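Local coordinates for 7,8-dihydro-6-hydroxymethylpterin pyrophosphokinase-dihydropteroate synthase (PDB 6JWY), which probably catalyses two successive steps of folate biosynthesis, pyrophosphorylation of 6-hydroxymethyl-7,8-dihydropterin by ATP and coupling of the product with 4-aminobenzoate to give 7,8-dihydropteroate, at residues M230-L235 with E304-M309; Q457-E462 with A475-S480; T542-L547 with H584-K589. The protein carries 1 engineered substitution. All coordinates share one frame; numbering follows the deposited sequence.

Contact 1: M230-L235 with E304-M309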
ATOM      1  N   MET A 230      30.271 -51.287 -17.201  1.00 57.66           N
ATOM      2  CA  MET A 230      29.102 -51.331 -16.333  1.00 52.67           C
ATOM      3  C   MET A 230      28.217 -50.108 -16.585  1.00 48.62           C
ATOM      4  O   MET A 230      26.999 -50.231 -16.701  1.00 44.69           O
ATOM      5  CB  MET A 230      29.499 -51.382 -14.854  1.00 49.37           C
ATOM      6  CG  MET A 230      28.359 -51.798 -13.952  1.00 52.36           C
ATOM      7  SD  MET A 230      27.434 -53.156 -14.709  1.00 59.90           S
ATOM      8  CE  MET A 230      25.833 -52.919 -13.944  1.00 63.49           C
ATOM      9  N   ILE A 231      28.855 -48.935 -16.663  1.00 43.76           N
ATOM     10  CA  ILE A 231      28.233 -47.706 -17.129  1.00 44.85           C
ATOM     11  C   ILE A 231      27.550 -47.942 -18.478  1.00 49.08           C
ATOM     12  O   ILE A 231      26.360 -47.662 -18.621  1.00 50.91           O
ATOM     13  CB  ILE A 231      29.273 -46.571 -17.178  1.00 40.35           C
ATOM     14  CG1 ILE A 231      29.717 -46.206 -15.756  1.00 39.40           C
ATOM     15  CG2 ILE A 231      28.745 -45.373 -17.960  1.00 35.75           C
ATOM     16  CD1 ILE A 231      30.752 -45.108 -15.667  1.00 39.91           C
ATOM     17  N   TYR A 232      28.297 -48.465 -19.460  1.00 51.35           N
ATOM     18  CA  TYR A 232      27.708 -48.735 -20.761  1.00 50.20           C
ATOM     19  C   TYR A 232      26.478 -49.620 -20.571  1.00 49.41           C
ATOM     20  O   TYR A 232      25.430 -49.374 -21.160  1.00 45.70           O
ATOM     21  CB  TYR A 232      28.716 -49.377 -21.718  1.00 50.23           C
ATOM     22  CG  TYR A 232      28.186 -49.637 -23.108  1.00 53.95           C
ATOM     23  CD1 TYR A 232      27.455 -50.784 -23.399  1.00 56.14           C
ATOM     24  CD2 TYR A 232      28.430 -48.747 -24.144  1.00 53.87           C
ATOM     25  CE1 TYR A 232      26.967 -51.033 -24.673  1.00 59.17           C
ATOM     26  CE2 TYR A 232      27.949 -48.981 -25.423  1.00 59.23           C
ATOM     27  CZ  TYR A 232      27.214 -50.126 -25.689  1.00 59.50           C
ATOM     28  OH  TYR A 232      26.733 -50.368 -26.941  1.00 66.54           O
ATOM     29  N   LYS A 233      26.622 -50.644 -19.727  1.00 49.41           N
ATOM     30  CA  LYS A 233      25.575 -51.631 -19.550  1.00 47.12           C
ATOM     31  C   LYS A 233      24.327 -50.971 -18.977  1.00 45.31           C
ATOM     32  O   LYS A 233      23.226 -51.290 -19.421  1.00 49.27           O
ATOM     33  CB  LYS A 233      26.053 -52.838 -18.731  1.00 53.90           C
ATOM     34  CG  LYS A 233      26.513 -54.042 -19.549  1.00 61.88           C
ATOM     35  CD  LYS A 233      26.177 -55.403 -18.938  1.00 68.01           C
ATOM     36  CE  LYS A 233      27.163 -55.909 -17.899  1.00 73.68           C
ATOM     37  NZ  LYS A 233      28.496 -56.231 -18.469  1.00 74.93           N
ATOM     38  N   ILE A 234      24.513 -50.058 -18.009  1.00 44.39           N
ATOM     39  CA  ILE A 234      23.416 -49.369 -17.336  1.00 42.16           C
ATOM     40  C   ILE A 234      22.741 -48.413 -18.321  1.00 36.99           C
ATOM     41  O   ILE A 234      21.530 -48.465 -18.514  1.00 34.81           O
ATOM     42  CB  ILE A 234      23.880 -48.658 -16.038  1.00 42.18           C
ATOM     43  CG1 ILE A 234      24.368 -49.651 -14.977  1.00 40.68           C
ATOM     44  CG2 ILE A 234      22.791 -47.758 -15.474  1.00 42.45           C
ATOM     45  CD1 ILE A 234      25.241 -49.020 -13.907  1.00 38.31           C
ATOM     46  N   LEU A 235      23.544 -47.564 -18.960  1.00 36.02           N
ATOM     47  CA  LEU A 235      23.058 -46.672 -20.000  1.00 40.59           C
ATOM     48  C   LEU A 235      22.226 -47.430 -21.043  1.00 41.24           C
ATOM     49  O   LEU A 235      21.149 -46.986 -21.429  1.00 44.35           O
ATOM     50  CB  LEU A 235      24.256 -45.943 -20.622  1.00 38.89           C
ATOM     51  CG  LEU A 235      24.420 -44.469 -20.237  1.00 40.97           C
ATOM     52  CD1 LEU A 235      23.832 -44.153 -18.866  1.00 41.05           C
ATOM     53  CD2 LEU A 235      25.874 -44.023 -20.323  1.00 40.18           C
ATOM     54  N   GLU A 304      33.733 -41.235 -25.388  1.00120.00           N
ATOM     55  CA  GLU A 304      34.676 -40.526 -24.533  1.00116.98           C
ATOM     56  C   GLU A 304      33.971 -40.049 -23.263  1.00106.65           C
ATOM     57  O   GLU A 304      34.610 -39.842 -22.233  1.00102.56           O
ATOM     58  CB  GLU A 304      35.318 -39.363 -25.299  1.00120.00           C
ATOM     59  CG  GLU A 304      34.322 -38.368 -25.893  1.00120.00           C
ATOM     60  CD  GLU A 304      33.415 -38.876 -27.007  1.00120.00           C
ATOM     61  OE1 GLU A 304      33.854 -39.762 -27.778  1.00120.00           O
ATOM     62  OE2 GLU A 304      32.262 -38.393 -27.095  1.00120.00           O
ATOM     63  N   ILE A 305      32.644 -39.888 -23.374  1.00 96.84           N
ATOM     64  CA  ILE A 305      31.739 -39.418 -22.335  1.00 80.75           C
ATOM     65  C   ILE A 305      31.737 -40.400 -21.164  1.00 73.07           C
ATOM     66  O   ILE A 305      31.830 -39.985 -20.011  1.00 71.83           O
ATOM     67  CB  ILE A 305      30.323 -39.245 -22.928  1.00 82.15           C
ATOM     68  CG1 ILE A 305      30.254 -38.090 -23.936  1.00 83.94           C
ATOM     69  CG2 ILE A 305      29.277 -39.115 -21.831  1.00 80.71           C
ATOM     70  CD1 ILE A 305      28.916 -37.946 -24.640  1.00 82.05           C
ATOM     71  N   ILE A 306      31.619 -41.696 -21.484  1.00 68.83           N
ATOM     72  CA  ILE A 306      31.586 -42.772 -20.506  1.00 67.67           C
ATOM     73  C   ILE A 306      32.920 -42.828 -19.767  1.00 71.15           C
ATOM     74  O   ILE A 306      32.987 -43.361 -18.663  1.00 74.05           O
ATOM     75  CB  ILE A 306      31.226 -44.114 -21.179  1.00 65.00           C
ATOM     76  CG1 ILE A 306      29.754 -44.147 -21.604  1.00 61.92           C
ATOM     77  CG2 ILE A 306      31.591 -45.298 -20.292  1.00 63.63           C
ATOM     78  CD1 ILE A 306      29.372 -45.333 -22.458  1.00 59.94           C
ATOM     79  N   ASN A 307      33.965 -42.261 -20.382  1.00 78.18           N
ATOM     80  CA  ASN A 307      35.286 -42.184 -19.774  1.00 85.85           C
ATOM     81  C   ASN A 307      35.281 -41.137 -18.660  1.00 83.52           C
ATOM     82  O   ASN A 307      35.919 -41.330 -17.623  1.00 80.20           O
ATOM     83  CB  ASN A 307      36.380 -41.926 -20.817  1.00 95.69           C
ATOM     84  CG  ASN A 307      36.627 -43.100 -21.743  1.00102.64           C
ATOM     85  OD1 ASN A 307      36.179 -43.101 -22.890  1.00112.02           O
ATOM     86  ND2 ASN A 307      37.348 -44.100 -21.260  1.00 95.95           N
ATOM     87  N   ASN A 308      34.559 -40.032 -18.894  1.00 82.18           N
ATOM     88  CA  ASN A 308      34.481 -38.922 -17.956  1.00 87.20           C
ATOM     89  C   ASN A 308      33.682 -39.346 -16.726  1.00 85.21           C
ATOM     90  O   ASN A 308      33.999 -38.946 -15.606  1.00 89.01           O
ATOM     91  CB  ASN A 308      33.837 -37.673 -18.569  1.00 91.42           C
ATOM     92  CG  ASN A 308      34.539 -37.148 -19.804  1.00101.82           C
ATOM     93  OD1 ASN A 308      33.891 -36.626 -20.710  1.00102.02           O
ATOM     94  ND2 ASN A 308      35.859 -37.265 -19.851  1.00108.39           N
ATOM     95  N   MET A 309      32.656 -40.169 -16.957  1.00 74.06           N
ATOM     96  CA  MET A 309      31.668 -40.489 -15.944  1.00 71.22           C
ATOM     97  C   MET A 309      32.280 -41.343 -14.831  1.00 75.45           C
ATOM     98  O   MET A 309      31.898 -41.194 -13.671  1.00 78.33           O
ATOM     99  CB  MET A 309      30.473 -41.210 -16.577  1.00 69.62           C
ATOM    100  CG  MET A 309      29.655 -40.329 -17.523  1.00 67.77           C
ATOM    101  SD  MET A 309      28.329 -41.237 -18.391  1.00 58.33           S
ATOM    102  CE  MET A 309      27.546 -42.030 -16.985  1.00 62.36           C
TER
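Two helices of the pyrophosphokinase (HPPK) part, 228-238 and 304-312, pack steeply across each other through Ile231, Tyr232 and Leu235 on one and Ile306 and Met309 on the other. The axes of segments 230-235 and 304-309 come within 10.3 Å, at 112°, and no hydrogen bond joins them. Ile231 and Ile306 run alongside one another in opposing senses, with their CG2 methyls 3.7 Å apart. Ile231 CG2 also receives Met309 CE at 3.7 Å, with the thioether bent at its last torsion (chi3 51°), which turns CE back toward the isoleucine. Ile231 CD1 settles 4.0 Å from Met309 CB, so its two arms engage both ends of the methionine. Ile306 points CD1 outward to the edge of the Tyr232 ring, 3.9 Å from CD2 and near the ring plane, where the contact passes into its exposed border. Leu235 turns CD2 to Ile306 CG1 at 4.1 Å and meets Met309 SD tip to tip at 4.2 Å. Leu235 and Met309 both also rest on Val182 of helix 177-190, whose Lys185 binds ATP. The result is an apolar crossed helix pair of the HPPK fold, with the Met309 side chain about 9 Å from the bound ATP.

Contact 2: Q457-E462 with A475-S480; sequences QLFQKE and AKPIIS
Lys476 reaches across to the helix carrying Phe459 and Gln460, and its side chain can be followed outward from CB. There CG stands anti to the backbone N (chi1 -164°), and the chain then runs fully extended through CD, which sends the ammonium group far from its own backbone. CE passes the rim of the Phe459 ring, near the ring plane and 4.5 Å from CE1, and lies 3.4 Å from Gln460 OE1. At the tip, NZ donates a hydrogen bond of 2.8 Å to Gln460 OE1. The C=O...donor angle is 145° and the donor is tilted out of the carbonyl plane. The two side chains cross at about a right angle, and Gln460 presents its oxygen by bending at chi2 (72°). The amide's other end, NE2, lies in the plane of the Phe459 ring at its edge, 3.9 Å from Phe459 CD1. Beside this bridge, the rest of the contact is apolar. Phe459 CZ meets Pro477 CG at 4.1 Å and Phe459 CE1 meets Ile479 CD1 at 4.1 Å, both carbons approaching the ring obliquely. Phe459, Pro477 and Ile479 are buried, whereas the bridge between Lys476 and Gln460 lies nearer the surface. Helix 411-423 adds to the packing: its Met418 touches both Phe459 and Ile479, and Phe419 brings its ring against Phe459. Helix 448-464 thus packs on the entry to strand 478-482 as part of the beta-alpha-beta crossover from strand 428-432, in the manner of a TIM barrel.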
ATOM      1  N   GLN A 457      -1.728 -14.718 -37.494  1.00 35.34           N
ATOM      2  CA  GLN A 457      -0.813 -15.074 -38.564  1.00 37.57           C
ATOM      3  C   GLN A 457      -0.360 -13.806 -39.275  1.00 34.76           C
ATOM      4  O   GLN A 457       0.821 -13.651 -39.586  1.00 31.92           O
ATOM      5  CB  GLN A 457      -1.396 -16.130 -39.499  1.00 42.72           C
ATOM      6  CG  GLN A 457      -0.308 -16.788 -40.340  1.00 48.20           C
ATOM      7  CD  GLN A 457       0.033 -18.180 -39.875  1.00 50.23           C
ATOM      8  OE1 GLN A 457      -0.834 -19.051 -39.817  1.00 54.64           O
ATOM      9  NE2 GLN A 457       1.305 -18.407 -39.573  1.00 50.83           N
ATOM     10  N   LEU A 458      -1.304 -12.890 -39.486  1.00 34.78           N
ATOM     11  CA  LEU A 458      -0.955 -11.582 -40.004  1.00 38.65           C
ATOM     12  C   LEU A 458       0.084 -10.943 -39.080  1.00 46.22           C
ATOM     13  O   LEU A 458       1.165 -10.551 -39.539  1.00 48.15           O
ATOM     14  CB  LEU A 458      -2.229 -10.742 -40.101  1.00 40.89           C
ATOM     15  CG  LEU A 458      -2.097  -9.417 -40.853  1.00 44.87           C
ATOM     16  CD1 LEU A 458      -1.134  -9.535 -42.029  1.00 42.83           C
ATOM     17  CD2 LEU A 458      -3.465  -8.920 -41.308  1.00 44.83           C
ATOM     18  N   PHE A 459      -0.241 -10.876 -37.775  1.00 44.31           N
ATOM     19  CA  PHE A 459       0.600 -10.184 -36.814  1.00 37.31           C
ATOM     20  C   PHE A 459       2.019 -10.741 -36.863  1.00 36.84           C
ATOM     21  O   PHE A 459       2.974  -9.967 -36.833  1.00 35.00           O
ATOM     22  CB  PHE A 459       0.071 -10.255 -35.377  1.00 34.56           C
ATOM     23  CG  PHE A 459       1.107  -9.783 -34.386  1.00 30.63           C
ATOM     24  CD1 PHE A 459       2.033 -10.667 -33.853  1.00 27.33           C
ATOM     25  CD2 PHE A 459       1.234  -8.433 -34.075  1.00 30.13           C
ATOM     26  CE1 PHE A 459       3.029 -10.217 -32.997  1.00 28.21           C
ATOM     27  CE2 PHE A 459       2.226  -7.988 -33.207  1.00 29.31           C
ATOM     28  CZ  PHE A 459       3.126  -8.880 -32.664  1.00 26.60           C
ATOM     29  N   GLN A 460       2.146 -12.070 -36.922  1.00 35.29           N
ATOM     30  CA  GLN A 460       3.452 -12.711 -36.896  1.00 41.81           C
ATOM     31  C   GLN A 460       4.268 -12.295 -38.125  1.00 48.61           C
ATOM     32  O   GLN A 460       5.464 -12.012 -38.011  1.00 45.83           O
ATOM     33  CB  GLN A 460       3.309 -14.230 -36.783  1.00 41.74           C
ATOM     34  CG  GLN A 460       4.327 -14.885 -35.855  1.00 50.42           C
ATOM     35  CD  GLN A 460       4.146 -14.651 -34.365  1.00 57.12           C
ATOM     36  OE1 GLN A 460       5.115 -14.699 -33.605  1.00 58.42           O
ATOM     37  NE2 GLN A 460       2.913 -14.425 -33.916  1.00 50.43           N
ATOM     38  N   LYS A 461       3.601 -12.239 -39.290  1.00 52.67           N
ATOM     39  CA  LYS A 461       4.192 -11.774 -40.540  1.00 57.76           C
ATOM     40  C   LYS A 461       4.587 -10.296 -40.442  1.00 56.93           C
ATOM     41  O   LYS A 461       5.703  -9.926 -40.799  1.00 55.52           O
ATOM     42  CB  LYS A 461       3.254 -12.044 -41.724  1.00 62.29           C
ATOM     43  CG  LYS A 461       3.299 -11.050 -42.883  1.00 73.29           C
ATOM     44  CD  LYS A 461       4.612 -11.005 -43.664  1.00 81.28           C
ATOM     45  CE  LYS A 461       4.738  -9.793 -44.570  1.00 81.48           C
ATOM     46  NZ  LYS A 461       6.121  -9.617 -45.082  1.00 73.38           N
ATOM     47  N   GLU A 462       3.662  -9.460 -39.959  1.00 50.73           N
ATOM     48  CA  GLU A 462       3.875  -8.028 -39.884  1.00 50.25           C
ATOM     49  C   GLU A 462       4.942  -7.680 -38.843  1.00 53.19           C
ATOM     50  O   GLU A 462       5.487  -6.580 -38.866  1.00 57.60           O
ATOM     51  CB  GLU A 462       2.564  -7.346 -39.510  1.00 57.88           C
ATOM     52  CG  GLU A 462       2.471  -5.921 -40.006  1.00 64.52           C
ATOM     53  CD  GLU A 462       1.909  -5.859 -41.410  1.00 68.55           C
ATOM     54  OE1 GLU A 462       0.665  -5.852 -41.540  1.00 69.78           O
ATOM     55  OE2 GLU A 462       2.716  -5.847 -42.368  1.00 74.64           O
ATOM     56  N   ALA A 475      11.520  -6.577 -27.961  1.00 69.80           N
ATOM     57  CA  ALA A 475      10.435  -5.627 -27.807  1.00 55.83           C
ATOM     58  C   ALA A 475       9.132  -6.278 -28.259  1.00 50.86           C
ATOM     59  O   ALA A 475       8.106  -5.598 -28.362  1.00 46.96           O
ATOM     60  CB  ALA A 475      10.728  -4.397 -28.631  1.00 56.69           C
ATOM     61  N   LYS A 476       9.198  -7.587 -28.557  1.00 42.63           N
ATOM     62  CA  LYS A 476       8.044  -8.342 -29.028  1.00 35.73           C
ATOM     63  C   LYS A 476       7.157  -8.704 -27.840  1.00 32.40           C
ATOM     64  O   LYS A 476       7.633  -9.200 -26.821  1.00 36.16           O
ATOM     65  CB  LYS A 476       8.484  -9.622 -29.740  1.00 33.62           C
ATOM     66  CG  LYS A 476       7.414 -10.285 -30.601  1.00 31.06           C
ATOM     67  CD  LYS A 476       7.922 -11.581 -31.197  1.00 28.72           C
ATOM     68  CE  LYS A 476       6.911 -12.270 -32.082  1.00 30.20           C
ATOM     69  NZ  LYS A 476       7.509 -13.417 -32.812  1.00 32.46           N
ATOM     70  N   PRO A 477       5.840  -8.450 -27.913  1.00 27.40           N
ATOM     71  CA  PRO A 477       4.960  -8.816 -26.813  1.00 25.11           C
ATOM     72  C   PRO A 477       4.859 -10.333 -26.745  1.00 23.59           C
ATOM     73  O   PRO A 477       5.050 -11.039 -27.744  1.00 21.12           O
ATOM     74  CB  PRO A 477       3.598  -8.223 -27.192  1.00 24.58           C
ATOM     75  CG  PRO A 477       3.674  -8.093 -28.707  1.00 26.89           C
ATOM     76  CD  PRO A 477       5.131  -7.806 -29.030  1.00 27.27           C
ATOM     77  N   ILE A 478       4.606 -10.785 -25.516  1.00 20.94           N
ATOM     78  CA  ILE A 478       4.129 -12.120 -25.233  1.00 18.39           C
ATOM     79  C   ILE A 478       2.676 -12.157 -25.690  1.00 17.42           C
ATOM     80  O   ILE A 478       1.963 -11.159 -25.545  1.00 16.91           O
ATOM     81  CB  ILE A 478       4.323 -12.383 -23.731  1.00 18.17           C
ATOM     82  CG1 ILE A 478       5.814 -12.371 -23.370  1.00 16.15           C
ATOM     83  CG2 ILE A 478       3.627 -13.666 -23.306  1.00 17.81           C
ATOM     84  CD1 ILE A 478       6.090 -11.984 -21.936  1.00 15.75           C
ATOM     85  N   ILE A 479       2.290 -13.279 -26.313  1.00 16.11           N
ATOM     86  CA  ILE A 479       0.963 -13.437 -26.886  1.00 15.29           C
ATOM     87  C   ILE A 479       0.251 -14.538 -26.105  1.00 15.57           C
ATOM     88  O   ILE A 479       0.747 -15.674 -25.977  1.00 14.19           O
ATOM     89  CB  ILE A 479       1.022 -13.782 -28.399  1.00 14.99           C
ATOM     90  CG1 ILE A 479       1.902 -12.828 -29.217  1.00 15.94           C
ATOM     91  CG2 ILE A 479      -0.364 -13.910 -28.998  1.00 13.02           C
ATOM     92  CD1 ILE A 479       1.255 -11.482 -29.525  1.00 16.50           C
ATOM     93  N   SER A 480      -0.920 -14.170 -25.583  1.00 16.10           N
ATOM     94  CA  SER A 480      -1.778 -15.155 -24.972  1.00 17.17           C
ATOM     95  C   SER A 480      -3.066 -15.240 -25.782  1.00 16.35           C
ATOM     96  O   SER A 480      -3.570 -14.224 -26.267  1.00 15.53           O
ATOM     97  CB  SER A 480      -1.971 -14.872 -23.494  1.00 19.64           C
ATOM     98  OG  SER A 480      -3.242 -14.306 -23.180  1.00 24.18           O
TER

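Contact 3: T542-L547 with H584-K589; sequences TNYDNL and HDQSIK
The Tyr544 ring has Gln586 NE2 at its edge, near the ring plane and 3.5 Å from CD1, with ring and amide planes 85° apart. One face is covered by Leu547 CD1, 3.7 Å above the plane and offset toward the rim; Arg532 adds a cation-pi contact, and the hydroxyl is hydrogen-bonded to Ala581 O. The Gln586 amide has Thr542 O almost exactly in its own plane. Its NE2 donates there at 3.0 Å in a nearly straight bond (N-H...acceptor angle 173°), although the donor sits above the plane of the carbonyl it uses. Gln586 OE1 accepts a hydrogen bond from Lys583 N, just before the helix, and a weak one from Thr542 OG1 at 3.4 Å; with NE2 bound to Thr542 O, this restrains the amide's rotation. An extended chain beyond CG (chi2 163°) carries the amide out to the loop. The stem of the same residue packs against Leu547, whose CD2 lies 3.7 Å from Gln586 CG and 3.5 Å from Gln586 O; CD2 also reaches Lys589 CB at 3.9 Å. In the pterin-binding domain, the contact joins the loop between strand 525-529 and helix 547-564 to the start of helix 584-592, which follows strand 572-575.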
ATOM      1  N   THR A 542     -24.068 -18.500  -7.452  1.00 49.55           N
ATOM      2  CA  THR A 542     -23.434 -17.375  -6.786  1.00 46.73           C
ATOM      3  C   THR A 542     -23.292 -17.655  -5.293  1.00 40.25           C
ATOM      4  O   THR A 542     -23.117 -16.748  -4.490  1.00 42.47           O
ATOM      5  CB  THR A 542     -24.184 -16.085  -7.156  1.00 45.54           C
ATOM      6  OG1 THR A 542     -23.179 -15.165  -7.556  1.00 45.45           O
ATOM      7  CG2 THR A 542     -25.065 -15.512  -6.067  1.00 44.80           C
ATOM      8  N   ASN A 543     -23.325 -18.930  -4.928  1.00 38.23           N
ATOM      9  CA  ASN A 543     -23.406 -19.262  -3.523  1.00 36.40           C
ATOM     10  C   ASN A 543     -22.117 -19.944  -3.104  1.00 30.77           C
ATOM     11  O   ASN A 543     -21.730 -20.954  -3.678  1.00 28.57           O
ATOM     12  CB  ASN A 543     -24.603 -20.169  -3.236  1.00 48.14           C
ATOM     13  CG  ASN A 543     -25.282 -19.791  -1.939  1.00 62.27           C
ATOM     14  OD1 ASN A 543     -24.986 -20.373  -0.891  1.00 72.61           O
ATOM     15  ND2 ASN A 543     -26.151 -18.789  -1.995  1.00 65.38           N
ATOM     16  N   TYR A 544     -21.463 -19.386  -2.084  1.00 27.07           N
ATOM     17  CA  TYR A 544     -20.191 -19.912  -1.614  1.00 24.12           C
ATOM     18  C   TYR A 544     -20.222 -19.964  -0.098  1.00 25.38           C
ATOM     19  O   TYR A 544     -20.794 -19.084   0.532  1.00 28.97           O
ATOM     20  CB  TYR A 544     -19.035 -18.978  -2.001  1.00 20.65           C
ATOM     21  CG  TYR A 544     -18.838 -18.806  -3.489  1.00 17.46           C
ATOM     22  CD1 TYR A 544     -19.589 -17.899  -4.214  1.00 15.79           C
ATOM     23  CD2 TYR A 544     -17.910 -19.570  -4.172  1.00 16.21           C
ATOM     24  CE1 TYR A 544     -19.390 -17.751  -5.578  1.00 15.83           C
ATOM     25  CE2 TYR A 544     -17.695 -19.417  -5.529  1.00 15.57           C
ATOM     26  CZ  TYR A 544     -18.445 -18.509  -6.241  1.00 15.08           C
ATOM     27  OH  TYR A 544     -18.258 -18.376  -7.589  1.00 14.22           O
ATOM     28  N   ASP A 545     -19.567 -20.978   0.465  1.00 26.19           N
ATOM     29  CA  ASP A 545     -19.436 -21.100   1.901  1.00 27.28           C
ATOM     30  C   ASP A 545     -18.344 -20.176   2.427  1.00 28.91           C
ATOM     31  O   ASP A 545     -18.481 -19.636   3.516  1.00 34.01           O
ATOM     32  CB  ASP A 545     -19.137 -22.544   2.299  1.00 28.43           C
ATOM     33  CG  ASP A 545     -20.298 -23.479   2.005  1.00 33.05           C
ATOM     34  OD1 ASP A 545     -21.400 -22.975   1.624  1.00 34.54           O
ATOM     35  OD2 ASP A 545     -20.095 -24.712   2.128  1.00 35.79           O
ATOM     36  N   ASN A 546     -17.228 -20.080   1.692  1.00 27.21           N
ATOM     37  CA  ASN A 546     -16.086 -19.265   2.066  1.00 24.46           C
ATOM     38  C   ASN A 546     -15.454 -18.783   0.762  1.00 23.94           C
ATOM     39  O   ASN A 546     -14.398 -19.273   0.350  1.00 26.28           O
ATOM     40  CB  ASN A 546     -15.150 -20.039   2.997  1.00 25.13           C
ATOM     41  CG  ASN A 546     -14.002 -19.235   3.584  1.00 27.78           C
ATOM     42  OD1 ASN A 546     -13.821 -18.050   3.281  1.00 30.33           O
ATOM     43  ND2 ASN A 546     -13.187 -19.883   4.410  1.00 26.30           N
ATOM     44  N   LEU A 547     -16.152 -17.842   0.113  1.00 20.84           N
ATOM     45  CA  LEU A 547     -15.830 -17.286  -1.189  1.00 19.44           C
ATOM     46  C   LEU A 547     -14.323 -17.281  -1.421  1.00 20.41           C
ATOM     47  O   LEU A 547     -13.843 -17.874  -2.389  1.00 22.89           O
ATOM     48  CB  LEU A 547     -16.383 -15.860  -1.270  1.00 18.10           C
ATOM     49  CG  LEU A 547     -16.027 -15.053  -2.523  1.00 18.10           C
ATOM     50  CD1 LEU A 547     -16.792 -15.546  -3.745  1.00 17.15           C
ATOM     51  CD2 LEU A 547     -16.325 -13.576  -2.326  1.00 17.17           C
ATOM     52  N   HIS A 584     -21.367  -8.615  -7.688  1.00 25.53           N
ATOM     53  CA  HIS A 584     -20.515  -7.444  -7.533  1.00 25.00           C
ATOM     54  C   HIS A 584     -19.818  -7.389  -6.170  1.00 27.75           C
ATOM     55  O   HIS A 584     -18.603  -7.192  -6.102  1.00 25.86           O
ATOM     56  CB  HIS A 584     -21.314  -6.175  -7.825  1.00 21.84           C
ATOM     57  CG  HIS A 584     -21.935  -6.209  -9.181  1.00 21.25           C
ATOM     58  ND1 HIS A 584     -21.497  -7.076 -10.166  1.00 22.32           N
ATOM     59  CD2 HIS A 584     -22.931  -5.490  -9.732  1.00 20.48           C
ATOM     60  CE1 HIS A 584     -22.207  -6.897 -11.259  1.00 21.24           C
ATOM     61  NE2 HIS A 584     -23.078  -5.917 -11.025  1.00 20.93           N
ATOM     62  N   ASP A 585     -20.582  -7.565  -5.084  1.00 30.59           N
ATOM     63  CA  ASP A 585     -20.038  -7.470  -3.738  1.00 31.49           C
ATOM     64  C   ASP A 585     -18.940  -8.512  -3.590  1.00 31.56           C
ATOM     65  O   ASP A 585     -17.947  -8.268  -2.910  1.00 33.55           O
ATOM     66  CB  ASP A 585     -21.094  -7.771  -2.671  1.00 38.39           C
ATOM     67  CG  ASP A 585     -21.804  -6.562  -2.084  1.00 51.03           C
ATOM     68  OD1 ASP A 585     -21.648  -5.439  -2.639  1.00 55.82           O
ATOM     69  OD2 ASP A 585     -22.519  -6.746  -1.060  1.00 65.43           O
ATOM     70  N   GLN A 586     -19.154  -9.677  -4.223  1.00 27.12           N
ATOM     71  CA  GLN A 586     -18.241 -10.802  -4.138  1.00 23.93           C
ATOM     72  C   GLN A 586     -16.970 -10.492  -4.920  1.00 24.20           C
ATOM     73  O   GLN A 586     -15.879 -10.845  -4.472  1.00 25.72           O
ATOM     74  CB  GLN A 586     -18.917 -12.059  -4.681  1.00 21.99           C
ATOM     75  CG  GLN A 586     -19.711 -12.796  -3.616  1.00 20.49           C
ATOM     76  CD  GLN A 586     -20.691 -13.767  -4.226  1.00 19.60           C
ATOM     77  OE1 GLN A 586     -21.094 -13.624  -5.385  1.00 17.30           O
ATOM     78  NE2 GLN A 586     -21.041 -14.781  -3.446  1.00 18.13           N
ATOM     79  N   SER A 587     -17.127  -9.860  -6.094  1.00 21.08           N
ATOM     80  CA  SER A 587     -15.980  -9.393  -6.839  1.00 20.74           C
ATOM     81  C   SER A 587     -15.167  -8.411  -5.982  1.00 22.72           C
ATOM     82  O   SER A 587     -13.941  -8.518  -5.901  1.00 22.49           O
ATOM     83  CB  SER A 587     -16.403  -8.787  -8.128  1.00 19.54           C
ATOM     84  OG  SER A 587     -16.909  -9.763  -9.015  1.00 17.93           O
ATOM     85  N   ILE A 588     -15.838  -7.471  -5.302  1.00 22.40           N
ATOM     86  CA  ILE A 588     -15.068  -6.520  -4.513  1.00 24.15           C
ATOM     87  C   ILE A 588     -14.342  -7.274  -3.402  1.00 23.14           C
ATOM     88  O   ILE A 588     -13.170  -7.023  -3.121  1.00 24.61           O
ATOM     89  CB  ILE A 588     -15.898  -5.310  -4.012  1.00 25.41           C
ATOM     90  CG1 ILE A 588     -15.569  -4.055  -4.814  1.00 27.92           C
ATOM     91  CG2 ILE A 588     -15.617  -5.026  -2.540  1.00 27.58           C
ATOM     92  CD1 ILE A 588     -15.886  -4.161  -6.284  1.00 29.22           C
ATOM     93  N   LYS A 589     -15.055  -8.225  -2.805  1.00 22.29           N
ATOM     94  CA  LYS A 589     -14.570  -8.966  -1.653  1.00 22.93           C
ATOM     95  C   LYS A 589     -13.334  -9.764  -2.041  1.00 21.48           C
ATOM     96  O   LYS A 589     -12.471  -9.988  -1.202  1.00 24.40           O
ATOM     97  CB  LYS A 589     -15.634  -9.956  -1.173  1.00 24.12           C
ATOM     98  CG  LYS A 589     -15.746 -10.089   0.332  1.00 25.03           C
ATOM     99  CD  LYS A 589     -14.884 -11.146   0.916  1.00 27.13           C
ATOM    100  CE  LYS A 589     -15.291 -11.474   2.339  1.00 29.16           C
ATOM    101  NZ  LYS A 589     -16.448 -12.412   2.344  1.00 36.79           N
TER

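From the N terminus, contact 1 comes first: it closes a span of 68 residues, most of it unmodelled, and joins two helices of the pyrophosphokinase part. Contact 2 then closes a short 12-residue connection between helix 448-464 and strand 478-482 of the synthase barrel. Contact 3 closes a longer span of 36 residues that includes helix 547-564 and strand 572-575. The three lie in series, none nesting in or crossing another. Contacts 2 and 3 share the pterin-binding domain but not a surface, their nearest atoms being about 20 Å apart. Contacts 1 and 3 sit on opposite sides of the chain's centre, with their own centres about 60 Å apart.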